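Local structure of alpha-1,3-glucanase (Bacillus circulans, 5ZRU) at residues I219-A224 against M248-W253; G374-A379 against A411-S416; D97-G102 against T153-K158. The protein hydrolyses alpha-1,3-glucan as a glycoside hydrolase of family 87, this chain being its catalytic unit, and binds calcium and zinc ions. All coordinates share one frame; numbering follows the deposited sequence.

Contact 1: residues I219-A224 against M248-W253; sequences ILYIPA and MGAGIW
Met248 is held through both of its backbone polar groups by the neighbouring strand. Its N donates to Leu220 O at 2.9 Å, while Met248 O accepts from Ile222 N at 2.9 Å. This alternation around one residue is the parallel bridge pattern, with Tyr221 opposite Met248 and no hydrogen bond of its own to it. Instead, Tyr221 CA makes a C-H...O contact of 3.3 Å with Met248 O. Tyr221 CG stands anti to the backbone N (chi1 179°), and the ring slants across the Met248 side chain, whose bend at chi3 (74°) brings the methyl CE to 3.9 Å from Tyr221 CD1. At the far end of the ring the phenol OH lies 3.7 Å from Ala250 CB; its hydrogen bond goes to Ile180 O. Ala250 CB also meets Ala224 CB, at 4.2 Å. Ile222 stands on the face opposite Tyr221 and Met248, and it and Leu220 pack on helix 203-216. Stacked parallel strands joined rung to rung, with a helix packed against one of the early strands, are consistent with the helix-capped start of a right-handed parallel beta-helix of the pectate-lyase-like kind.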
ATOM      1  N   ILE A 219      -9.870 -27.934  -7.237  1.00 13.65           N
ATOM      2  CA  ILE A 219      -8.955 -26.822  -6.984  1.00 12.98           C
ATOM      3  C   ILE A 219      -8.034 -26.633  -8.181  1.00 13.41           C
ATOM      4  O   ILE A 219      -7.568 -27.605  -8.787  1.00 15.01           O
ATOM      5  CB  ILE A 219      -8.137 -27.095  -5.710  1.00 13.56           C
ATOM      6  CG1 ILE A 219      -9.015 -27.021  -4.464  1.00 15.15           C
ATOM      7  CG2 ILE A 219      -6.934 -26.151  -5.582  1.00 10.78           C
ATOM      8  CD1 ILE A 219      -8.337 -27.622  -3.252  1.00 18.22           C
ATOM      9  N   LEU A 220      -7.742 -25.371  -8.516  1.00  9.97           N
ATOM     10  CA  LEU A 220      -6.717 -25.045  -9.506  1.00  9.47           C
ATOM     11  C   LEU A 220      -5.419 -24.736  -8.768  1.00  9.85           C
ATOM     12  O   LEU A 220      -5.330 -23.741  -8.047  1.00  8.83           O
ATOM     13  CB  LEU A 220      -7.139 -23.863 -10.384  1.00  8.04           C
ATOM     14  CG  LEU A 220      -6.084 -23.344 -11.374  1.00 12.13           C
ATOM     15  CD1 LEU A 220      -5.513 -24.483 -12.197  1.00 18.08           C
ATOM     16  CD2 LEU A 220      -6.671 -22.253 -12.289  1.00 15.59           C
ATOM     17  N   TYR A 221      -4.411 -25.580  -8.964  1.00 11.15           N
ATOM     18  CA  TYR A 221      -3.105 -25.428  -8.338  1.00 10.91           C
ATOM     19  C   TYR A 221      -2.114 -24.831  -9.330  1.00 11.91           C
ATOM     20  O   TYR A 221      -2.087 -25.210 -10.505  1.00 10.37           O
ATOM     21  CB  TYR A 221      -2.603 -26.793  -7.850  1.00 10.67           C
ATOM     22  CG  TYR A 221      -1.232 -26.810  -7.191  1.00  9.03           C
ATOM     23  CD1 TYR A 221      -1.022 -26.186  -5.967  1.00 11.28           C
ATOM     24  CD2 TYR A 221      -0.168 -27.506  -7.768  1.00 12.00           C
ATOM     25  CE1 TYR A 221       0.219 -26.230  -5.348  1.00 11.08           C
ATOM     26  CE2 TYR A 221       1.081 -27.559  -7.152  1.00 11.70           C
ATOM     27  CZ  TYR A 221       1.257 -26.916  -5.938  1.00 10.11           C
ATOM     28  OH  TYR A 221       2.463 -26.968  -5.313  1.00 11.68           O
ATOM     29  N   ILE A 222      -1.306 -23.889  -8.855  1.00 10.06           N
ATOM     30  CA  ILE A 222      -0.195 -23.347  -9.624  1.00 12.05           C
ATOM     31  C   ILE A 222       1.087 -23.745  -8.897  1.00 12.21           C
ATOM     32  O   ILE A 222       1.336 -23.261  -7.784  1.00  9.39           O
ATOM     33  CB  ILE A 222      -0.290 -21.823  -9.784  1.00 11.33           C
ATOM     34  CG1 ILE A 222      -1.633 -21.435 -10.399  1.00 12.23           C
ATOM     35  CG2 ILE A 222       0.851 -21.306 -10.683  1.00 10.13           C
ATOM     36  CD1 ILE A 222      -1.915 -19.941 -10.346  1.00 11.44           C
ATOM     37  N   PRO A 223       1.914 -24.636  -9.464  1.00 10.12           N
ATOM     38  CA  PRO A 223       3.084 -25.128  -8.719  1.00 11.68           C
ATOM     39  C   PRO A 223       4.165 -24.073  -8.587  1.00 10.30           C
ATOM     40  O   PRO A 223       4.020 -22.958  -9.099  1.00 10.02           O
ATOM     41  CB  PRO A 223       3.568 -26.313  -9.565  1.00 16.60           C
ATOM     42  CG  PRO A 223       3.131 -25.970 -10.935  1.00 18.91           C
ATOM     43  CD  PRO A 223       1.785 -25.288 -10.774  1.00 16.65           C
ATOM     44  N   ALA A 224       5.250 -24.425  -7.902  1.00 11.17           N
ATOM     45  CA  ALA A 224       6.373 -23.505  -7.757  1.00 10.32           C
ATOM     46  C   ALA A 224       6.960 -23.152  -9.117  1.00 10.72           C
ATOM     47  O   ALA A 224       7.020 -23.984 -10.026  1.00 11.18           O
ATOM     48  CB  ALA A 224       7.459 -24.126  -6.877  1.00 12.46           C
ATOM     49  N   MET A 248      -4.810 -21.828  -5.948  1.00  7.22           N
ATOM     50  CA  MET A 248      -3.790 -21.800  -4.910  1.00  8.51           C
ATOM     51  C   MET A 248      -2.423 -22.056  -5.521  1.00  9.38           C
ATOM     52  O   MET A 248      -2.254 -23.017  -6.277  1.00  9.88           O
ATOM     53  CB  MET A 248      -4.061 -22.847  -3.818  1.00 10.61           C
ATOM     54  CG  MET A 248      -3.141 -22.704  -2.599  1.00  8.34           C
ATOM     55  SD  MET A 248      -3.262 -24.108  -1.457  1.00 15.71           S
ATOM     56  CE  MET A 248      -2.375 -25.355  -2.381  1.00 11.21           C
ATOM     57  N   GLY A 249      -1.451 -21.213  -5.173  1.00  7.45           N
ATOM     58  CA  GLY A 249      -0.080 -21.417  -5.582  1.00  8.72           C
ATOM     59  C   GLY A 249       0.696 -22.184  -4.527  1.00 10.09           C
ATOM     60  O   GLY A 249       0.152 -22.658  -3.528  1.00  9.87           O
ATOM     61  N   ALA A 250       2.007 -22.281  -4.746  1.00  8.90           N
ATOM     62  CA  ALA A 250       2.874 -22.991  -3.810  1.00 10.02           C
ATOM     63  C   ALA A 250       3.449 -22.090  -2.718  1.00 10.05           C
ATOM     64  O   ALA A 250       4.231 -22.568  -1.886  1.00  9.07           O
ATOM     65  CB  ALA A 250       4.021 -23.677  -4.564  1.00  9.68           C
ATOM     66  N   GLY A 251       3.074 -20.816  -2.686  1.00  9.81           N
ATOM     67  CA  GLY A 251       3.587 -19.890  -1.688  1.00  9.33           C
ATOM     68  C   GLY A 251       4.084 -18.601  -2.320  1.00  9.53           C
ATOM     69  O   GLY A 251       4.563 -18.580  -3.457  1.00  7.81           O
ATOM     70  N   ILE A 252       3.975 -17.501  -1.568  1.00  7.99           N
ATOM     71  CA  ILE A 252       4.443 -16.225  -2.112  1.00  8.43           C
ATOM     72  C   ILE A 252       5.937 -16.243  -2.408  1.00 10.52           C
ATOM     73  O   ILE A 252       6.423 -15.404  -3.175  1.00  9.46           O
ATOM     74  CB  ILE A 252       4.097 -15.044  -1.172  1.00  9.71           C
ATOM     75  CG1 ILE A 252       4.846 -15.158   0.168  1.00 10.39           C
ATOM     76  CG2 ILE A 252       2.584 -14.943  -0.986  1.00  9.07           C
ATOM     77  CD1 ILE A 252       4.640 -13.934   1.097  1.00  8.38           C
ATOM     78  N   TRP A 253       6.687 -17.175  -1.819  1.00 10.23           N
ATOM     79  CA  TRP A 253       8.113 -17.302  -2.091  1.00 12.02           C
ATOM     80  C   TRP A 253       8.423 -18.328  -3.176  1.00 11.58           C
ATOM     81  O   TRP A 253       9.601 -18.551  -3.472  1.00 13.57           O
ATOM     82  CB  TRP A 253       8.866 -17.669  -0.796  1.00  9.95           C
ATOM     83  CG  TRP A 253       8.998 -16.484   0.150  1.00 11.35           C
ATOM     84  CD1 TRP A 253       8.222 -16.209   1.244  1.00  8.82           C
ATOM     85  CD2 TRP A 253       9.948 -15.412   0.051  1.00 11.14           C
ATOM     86  NE1 TRP A 253       8.639 -15.033   1.836  1.00 11.15           N
ATOM     87  CE2 TRP A 253       9.694 -14.525   1.121  1.00  8.56           C
ATOM     88  CE3 TRP A 253      10.988 -15.114  -0.843  1.00 11.53           C
ATOM     89  CZ2 TRP A 253      10.448 -13.362   1.329  1.00  9.61           C
ATOM     90  CZ3 TRP A 253      11.748 -13.949  -0.631  1.00 10.64           C
ATOM     91  CH2 TRP A 253      11.467 -13.094   0.445  1.00 10.50           C
TER

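Contact 2: residues G374-A379 against A411-S416; sequences GDDGLA and AFFGGS. With CA (calcium ion), chain J.
The carboxylate of Asp376, which meets Ala411 and Phe413 across the contact, is gripped by several groups. Its OD2 accepts from the oxygen of a calcium-bound water, 2.5 Å away, and forms a salt bridge with Arg435, while OD1 takes the backbone N-H of Ala408. The setting is the parallel beta-helix of the catalytic unit, where strands 378-381 and 411-412 lie on successive coils. Between them Ala411 N donates to Leu378 O at 2.8 Å, and Ala379 pairs with Ala411 so that their methyls stand on the same face.

With CG anti to the carbonyl carbon (chi1 -64°), Asp376 reaches toward the next coil, beside Ala411 CB. Its OD1 lies 3.4 Å from that methyl carbon, and it meets Phe413 tip to tip, the carboxylate and ring planes 54° apart. The oxygen OD2 sits at the ring edge, in its plane, 3.3 Å from Phe413 CZ, where the slightly positive C-H rim would probably suit a carboxylate. Phe413 CE2 also touches Ala379 CB at 4.1 Å, and Phe440 packs edge-to-face with the same ring.

The neighbouring Asp375 binds calcium directly. Its OD1 coordinates the ion at 2.6 Å and uses its anti lone pair to accept from Asp376 N, a bond that ties the first-shell carboxylate to the backbone of the second-shell residue. Asp352, also a ligand, and four waters share the metal. In this model Asp376 reaches the ion through the water and not directly. The oxygen of that water is 2.1 Å from the calcium ion and bridges it to Asp376 OD2.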
ATOM      1  N   GLY A 374       0.700   4.632  -4.555  1.00  8.72           N
ATOM      2  CA  GLY A 374       0.595   5.964  -5.129  1.00  8.26           C
ATOM      3  C   GLY A 374      -0.765   6.621  -5.079  1.00 10.01           C
ATOM      4  O   GLY A 374      -1.059   7.526  -5.872  1.00  9.20           O
ATOM      5  N   ASP A 375      -1.594   6.173  -4.143  1.00  8.30           N
ATOM      6  CA  ASP A 375      -2.884   6.773  -3.829  1.00  9.72           C
ATOM      7  C   ASP A 375      -3.275   6.184  -2.475  1.00 10.78           C
ATOM      8  O   ASP A 375      -2.423   5.611  -1.785  1.00 10.50           O
ATOM      9  CB  ASP A 375      -3.885   6.516  -4.973  1.00 10.79           C
ATOM     10  CG  ASP A 375      -4.910   7.636  -5.132  1.00 18.66           C
ATOM     11  OD1 ASP A 375      -5.601   7.962  -4.151  1.00 15.88           O
ATOM     12  OD2 ASP A 375      -5.032   8.182  -6.247  1.00 31.68           O
ATOM     13  N   ASP A 376      -4.540   6.308  -2.082  1.00 10.48           N
ATOM     14  CA  ASP A 376      -4.922   5.806  -0.761  1.00  9.07           C
ATOM     15  C   ASP A 376      -4.513   4.347  -0.599  1.00 10.43           C
ATOM     16  O   ASP A 376      -4.744   3.527  -1.491  1.00  9.40           O
ATOM     17  CB  ASP A 376      -6.428   5.938  -0.548  1.00  9.20           C
ATOM     18  CG  ASP A 376      -6.886   7.376  -0.540  1.00 10.58           C
ATOM     19  OD1 ASP A 376      -6.437   8.137   0.344  1.00 11.51           O
ATOM     20  OD2 ASP A 376      -7.685   7.744  -1.426  1.00 12.92           O
ATOM     21  N   GLY A 377      -3.910   4.028   0.544  1.00  9.62           N
ATOM     22  CA  GLY A 377      -3.471   2.665   0.796  1.00  9.52           C
ATOM     23  C   GLY A 377      -4.652   1.716   0.813  1.00  9.26           C
ATOM     24  O   GLY A 377      -4.705   0.743   0.057  1.00 10.12           O
ATOM     25  N   LEU A 378      -5.621   2.022   1.669  1.00  7.54           N
ATOM     26  CA  LEU A 378      -6.869   1.277   1.775  1.00  8.35           C
ATOM     27  C   LEU A 378      -8.007   2.283   1.715  1.00  9.15           C
ATOM     28  O   LEU A 378      -8.054   3.213   2.527  1.00 10.49           O
ATOM     29  CB  LEU A 378      -6.927   0.477   3.083  1.00  9.02           C
ATOM     30  CG  LEU A 378      -5.744  -0.456   3.385  1.00  8.84           C
ATOM     31  CD1 LEU A 378      -5.903  -1.046   4.779  1.00  6.00           C
ATOM     32  CD2 LEU A 378      -5.625  -1.569   2.337  1.00  8.81           C
ATOM     33  N   ALA A 379      -8.923   2.101   0.772  1.00  9.08           N
ATOM     34  CA  ALA A 379      -9.970   3.094   0.577  1.00  9.62           C
ATOM     35  C   ALA A 379     -11.320   2.429   0.362  1.00  9.89           C
ATOM     36  O   ALA A 379     -11.409   1.356  -0.240  1.00  7.96           O
ATOM     37  CB  ALA A 379      -9.665   3.995  -0.627  1.00  7.96           C
ATOM     38  N   ALA A 411      -8.647   5.638   3.890  1.00  6.75           N
ATOM     39  CA  ALA A 411      -9.611   6.669   3.514  1.00  8.12           C
ATOM     40  C   ALA A 411     -11.021   6.100   3.406  1.00 11.27           C
ATOM     41  O   ALA A 411     -11.218   5.007   2.865  1.00  9.67           O
ATOM     42  CB  ALA A 411      -9.232   7.319   2.178  1.00 10.49           C
ATOM     43  N   PHE A 412     -12.007   6.868   3.889  1.00  8.77           N
ATOM     44  CA  PHE A 412     -13.415   6.567   3.663  1.00  9.04           C
ATOM     45  C   PHE A 412     -14.042   7.772   2.974  1.00  8.58           C
ATOM     46  O   PHE A 412     -13.839   8.912   3.407  1.00  8.50           O
ATOM     47  CB  PHE A 412     -14.186   6.256   4.962  1.00  8.35           C
ATOM     48  CG  PHE A 412     -13.700   5.034   5.712  1.00  8.07           C
ATOM     49  CD1 PHE A 412     -13.414   3.847   5.046  1.00  9.43           C
ATOM     50  CD2 PHE A 412     -13.538   5.083   7.092  1.00 10.51           C
ATOM     51  CE1 PHE A 412     -12.976   2.724   5.738  1.00  6.96           C
ATOM     52  CE2 PHE A 412     -13.095   3.964   7.808  1.00 12.04           C
ATOM     53  CZ  PHE A 412     -12.813   2.779   7.128  1.00  9.38           C
ATOM     54  N   PHE A 413     -14.806   7.520   1.913  1.00  9.18           N
ATOM     55  CA  PHE A 413     -15.405   8.596   1.132  1.00 10.43           C
ATOM     56  C   PHE A 413     -16.928   8.614   1.155  1.00  9.09           C
ATOM     57  O   PHE A 413     -17.529   9.532   0.582  1.00  8.31           O
ATOM     58  CB  PHE A 413     -14.895   8.512  -0.311  1.00  7.24           C
ATOM     59  CG  PHE A 413     -13.400   8.627  -0.402  1.00 10.12           C
ATOM     60  CD1 PHE A 413     -12.765   9.765   0.066  1.00 11.23           C
ATOM     61  CD2 PHE A 413     -12.627   7.593  -0.908  1.00 11.65           C
ATOM     62  CE1 PHE A 413     -11.381   9.883   0.023  1.00 12.55           C
ATOM     63  CE2 PHE A 413     -11.239   7.712  -0.965  1.00 10.10           C
ATOM     64  CZ  PHE A 413     -10.621   8.857  -0.500  1.00 11.95           C
ATOM     65  N   GLY A 414     -17.569   7.652   1.807  1.00  8.78           N
ATOM     66  CA  GLY A 414     -19.015   7.662   1.887  1.00  9.48           C
ATOM     67  C   GLY A 414     -19.525   6.350   2.448  1.00  9.39           C
ATOM     68  O   GLY A 414     -18.745   5.490   2.867  1.00 10.95           O
ATOM     69  N   GLY A 415     -20.851   6.217   2.440  1.00 12.00           N
ATOM     70  CA  GLY A 415     -21.496   5.030   2.966  1.00 12.57           C
ATOM     71  C   GLY A 415     -21.702   5.039   4.471  1.00 13.07           C
ATOM     72  O   GLY A 415     -21.827   6.106   5.086  1.00 13.06           O
ATOM     73  N   SER A 416     -21.746   3.854   5.079  1.00 10.85           N
ATOM     74  CA  SER A 416     -22.101   3.746   6.485  1.00  8.62           C
ATOM     75  C   SER A 416     -21.362   2.582   7.131  1.00  9.49           C
ATOM     76  O   SER A 416     -21.099   1.560   6.488  1.00 10.62           O
ATOM     77  CB  SER A 416     -23.621   3.567   6.635  1.00  9.40           C
ATOM     78  OG  SER A 416     -23.997   3.364   7.980  1.00 12.50           O
TER
HETATM   79 CA    CA J 608      -7.431   6.436  -5.169  1.00 21.59          CA
HETATM   80  O   HOH W   1      -7.155   6.216  -7.433  1.00 32.06           O
HETATM   81  O   HOH W   2      -8.465   6.330  -3.386  1.00 15.34           O
HETATM   82  O   HOH W   3      -7.952   8.503  -5.519  1.00 24.87           O
HETATM   83  O   HOH W   4      -9.248   6.185  -6.531  1.00 30.56           O

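Contact 3: residues D97-G102 against T153-K158; sequences DVYVNG and TIRIQK
In the beta-sandwich of the D1 part, two antiparallel neighbours of its five-stranded sheet meet, Tyr99 pairing with Arg155 and Asp97 with Gln157 as hydrogen-bonded pairs. Tyr99 N donates to Arg155 O at 2.9 Å and Arg155 N to Tyr99 O at 2.8 Å. At the turn end, Asn101 N bonds Thr153 O, and Asn101 OD1 takes Thr153 N at 3.0 Å from 39° above the amide plane; Asn101 ND2 goes to Asp152. On one face the Tyr99 ring crosses Gln157, CE1 lying 4.1 Å from Gln157 CB, with ring and amide planes 30° apart. Gln157 OE1 accepts from Arg155 NH1 at 3.1 Å, in the guanidinium plane. Arg155 NE bonds Gln65 OE1, and the guanidinium meets Tyr63 in a cation-pi contact. An alanine in place of Gln157 would keep CB but would probably cost Tyr99 CE1 its contact with the amide carbon and leave Arg155 NH1 without this acceptor. On the other face Val98 spans two isoleucines, CG1 reaching Ile154 CG1 and CG2 reaching Ile156 CD1, both at 4.0 Å. These groups face the second sheet, Val98 on strand 132-144 and the isoleucines on 166-174, while strands 63-67 and 103-111 flank the pair.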
ATOM      1  N   ASP A  97      25.135  -6.304  -5.408  1.00 10.10           N
ATOM      2  CA  ASP A  97      25.710  -7.578  -5.002  1.00 12.57           C
ATOM      3  C   ASP A  97      25.399  -7.860  -3.537  1.00 12.33           C
ATOM      4  O   ASP A  97      25.309  -6.946  -2.715  1.00 12.75           O
ATOM      5  CB  ASP A  97      27.231  -7.585  -5.203  1.00 14.00           C
ATOM      6  CG  ASP A  97      27.633  -7.624  -6.678  1.00 16.13           C
ATOM      7  OD1 ASP A  97      26.769  -7.893  -7.530  1.00 16.80           O
ATOM      8  OD2 ASP A  97      28.817  -7.378  -6.988  1.00 18.30           O
ATOM      9  N   VAL A  98      25.243  -9.144  -3.216  1.00 12.32           N
ATOM     10  CA  VAL A  98      24.945  -9.606  -1.864  1.00 13.57           C
ATOM     11  C   VAL A  98      26.087 -10.502  -1.407  1.00 13.26           C
ATOM     12  O   VAL A  98      26.459 -11.442  -2.118  1.00 15.94           O
ATOM     13  CB  VAL A  98      23.610 -10.374  -1.814  1.00 11.90           C
ATOM     14  CG1 VAL A  98      23.291 -10.830  -0.381  1.00 12.57           C
ATOM     15  CG2 VAL A  98      22.481  -9.522  -2.396  1.00 12.72           C
ATOM     16  N   TYR A  99      26.653 -10.198  -0.242  1.00 12.42           N
ATOM     17  CA  TYR A  99      27.674 -11.027   0.387  1.00 16.62           C
ATOM     18  C   TYR A  99      27.163 -11.513   1.733  1.00 16.38           C
ATOM     19  O   TYR A  99      26.493 -10.772   2.452  1.00 15.14           O
ATOM     20  CB  TYR A  99      28.996 -10.258   0.598  1.00 16.41           C
ATOM     21  CG  TYR A  99      29.674  -9.816  -0.681  1.00 18.21           C
ATOM     22  CD1 TYR A  99      29.237  -8.689  -1.367  1.00 15.26           C
ATOM     23  CD2 TYR A  99      30.758 -10.513  -1.191  1.00 19.21           C
ATOM     24  CE1 TYR A  99      29.857  -8.280  -2.534  1.00 21.16           C
ATOM     25  CE2 TYR A  99      31.389 -10.110  -2.357  1.00 21.94           C
ATOM     26  CZ  TYR A  99      30.932  -8.993  -3.021  1.00 23.74           C
ATOM     27  OH  TYR A  99      31.549  -8.584  -4.180  1.00 17.77           O
ATOM     28  N   VAL A 100      27.478 -12.759   2.073  1.00 17.13           N
ATOM     29  CA  VAL A 100      27.188 -13.298   3.396  1.00 13.92           C
ATOM     30  C   VAL A 100      28.506 -13.717   4.018  1.00 17.90           C
ATOM     31  O   VAL A 100      29.217 -14.560   3.458  1.00 16.62           O
ATOM     32  CB  VAL A 100      26.212 -14.479   3.339  1.00 18.92           C
ATOM     33  CG1 VAL A 100      25.928 -14.974   4.751  1.00 18.10           C
ATOM     34  CG2 VAL A 100      24.927 -14.057   2.652  1.00 13.98           C
ATOM     35  N   ASN A 101      28.832 -13.122   5.163  1.00 15.40           N
ATOM     36  CA  ASN A 101      30.092 -13.407   5.850  1.00 22.66           C
ATOM     37  C   ASN A 101      31.275 -13.264   4.896  1.00 25.27           C
ATOM     38  O   ASN A 101      32.250 -14.016   4.961  1.00 24.35           O
ATOM     39  CB  ASN A 101      30.051 -14.798   6.488  1.00 22.68           C
ATOM     40  CG  ASN A 101      28.952 -14.924   7.520  1.00 18.69           C
ATOM     41  OD1 ASN A 101      28.721 -14.004   8.300  1.00 20.46           O
ATOM     42  ND2 ASN A 101      28.267 -16.062   7.533  1.00 17.39           N
ATOM     43  N   GLY A 102      31.174 -12.292   3.982  1.00 20.73           N
ATOM     44  CA  GLY A 102      32.237 -11.991   3.046  1.00 23.64           C
ATOM     45  C   GLY A 102      32.224 -12.797   1.764  1.00 21.78           C
ATOM     46  O   GLY A 102      33.013 -12.499   0.859  1.00 22.87           O
ATOM     47  N   THR A 153      26.642 -11.935   8.761  1.00 18.83           N
ATOM     48  CA  THR A 153      26.589 -10.587   8.221  1.00 17.46           C
ATOM     49  C   THR A 153      26.113 -10.670   6.782  1.00 21.72           C
ATOM     50  O   THR A 153      26.624 -11.479   6.004  1.00 19.72           O
ATOM     51  CB  THR A 153      27.947  -9.892   8.294  1.00 20.16           C
ATOM     52  OG1 THR A 153      28.902 -10.640   7.535  1.00 29.01           O
ATOM     53  CG2 THR A 153      28.402  -9.789   9.743  1.00 21.39           C
ATOM     54  N   ILE A 154      25.113  -9.867   6.437  1.00 15.68           N
ATOM     55  CA  ILE A 154      24.662  -9.753   5.057  1.00 12.27           C
ATOM     56  C   ILE A 154      24.985  -8.341   4.596  1.00 13.14           C
ATOM     57  O   ILE A 154      24.656  -7.356   5.277  1.00 11.62           O
ATOM     58  CB  ILE A 154      23.168 -10.101   4.904  1.00 14.46           C
ATOM     59  CG1 ILE A 154      22.712  -9.885   3.448  1.00 15.09           C
ATOM     60  CG2 ILE A 154      22.335  -9.339   5.936  1.00 12.30           C
ATOM     61  CD1 ILE A 154      21.340 -10.519   3.106  1.00 14.80           C
ATOM     62  N   ARG A 155      25.707  -8.249   3.486  1.00 14.44           N
ATOM     63  CA  ARG A 155      26.189  -6.984   2.958  1.00 12.48           C
ATOM     64  C   ARG A 155      25.556  -6.761   1.598  1.00 12.79           C
ATOM     65  O   ARG A 155      25.528  -7.680   0.770  1.00 13.88           O
ATOM     66  CB  ARG A 155      27.718  -6.971   2.833  1.00 13.03           C
ATOM     67  CG  ARG A 155      28.250  -5.760   2.088  1.00 15.29           C
ATOM     68  CD  ARG A 155      29.758  -5.821   1.887  1.00 17.40           C
ATOM     69  NE  ARG A 155      30.479  -5.832   3.149  1.00 23.95           N
ATOM     70  CZ  ARG A 155      31.761  -5.494   3.275  1.00 24.53           C
ATOM     71  NH1 ARG A 155      32.456  -5.102   2.213  1.00 25.92           N
ATOM     72  NH2 ARG A 155      32.341  -5.543   4.459  1.00 22.05           N
ATOM     73  N   ILE A 156      25.039  -5.554   1.384  1.00 11.65           N
ATOM     74  CA  ILE A 156      24.579  -5.093   0.079  1.00 12.31           C
ATOM     75  C   ILE A 156      25.637  -4.132  -0.448  1.00 10.26           C
ATOM     76  O   ILE A 156      25.921  -3.114   0.188  1.00 11.86           O
ATOM     77  CB  ILE A 156      23.214  -4.395   0.170  1.00  9.89           C
ATOM     78  CG1 ILE A 156      22.182  -5.262   0.917  1.00 11.08           C
ATOM     79  CG2 ILE A 156      22.726  -4.013  -1.220  1.00 11.89           C
ATOM     80  CD1 ILE A 156      21.975  -6.651   0.329  1.00 11.47           C
ATOM     81  N   GLN A 157      26.216  -4.432  -1.605  1.00 12.69           N
ATOM     82  CA  GLN A 157      27.368  -3.670  -2.069  1.00 10.41           C
ATOM     83  C   GLN A 157      27.234  -3.321  -3.544  1.00 12.44           C
ATOM     84  O   GLN A 157      26.831  -4.155  -4.361  1.00 13.11           O
ATOM     85  CB  GLN A 157      28.668  -4.457  -1.816  1.00 12.77           C
ATOM     86  CG  GLN A 157      29.932  -3.767  -2.335  1.00 11.92           C
ATOM     87  CD  GLN A 157      31.202  -4.412  -1.813  1.00 18.33           C
ATOM     88  OE1 GLN A 157      31.302  -4.747  -0.630  1.00 20.04           O
ATOM     89  NE2 GLN A 157      32.179  -4.597  -2.693  1.00 19.67           N
ATOM     90  N   LYS A 158      27.581  -2.081  -3.883  1.00 10.54           N
ATOM     91  CA  LYS A 158      27.657  -1.679  -5.279  1.00 11.04           C
ATOM     92  C   LYS A 158      28.959  -2.180  -5.898  1.00 13.29           C
ATOM     93  O   LYS A 158      30.035  -2.049  -5.302  1.00 14.27           O
ATOM     94  CB  LYS A 158      27.558  -0.163  -5.399  1.00 11.23           C
ATOM     95  CG  LYS A 158      27.716   0.315  -6.828  1.00 11.60           C
ATOM     96  CD  LYS A 158      27.605   1.825  -6.948  1.00 10.21           C
ATOM     97  CE  LYS A 158      28.186   2.314  -8.291  1.00 13.35           C
ATOM     98  NZ  LYS A 158      27.400   1.848  -9.491  1.00 11.66           N
TER
HETATM   99  O   HOH W   5      29.108 -10.072   4.266  1.00 19.02           O

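The three contacts illustrate how one ladder chemistry is adapted to place. Contacts 1 and 2 both join parallel strands of the D2 beta-helix and are buried, yet their nearest atoms are about 16 Å apart: the first lies near the helix-covered end, the second closer to the centre of the chain. Contact 3 belongs to D1, is antiparallel and only partly buried, and its centre is about 40 Å from that of contact 2. Backbone bonds and hydrophobic side chains dominate contact 1. In contact 2 a single backbone bond is supplemented by carboxylates, water and calcium, whereas contact 3 divides its chemistry between an aliphatic inner face and a polar outer one.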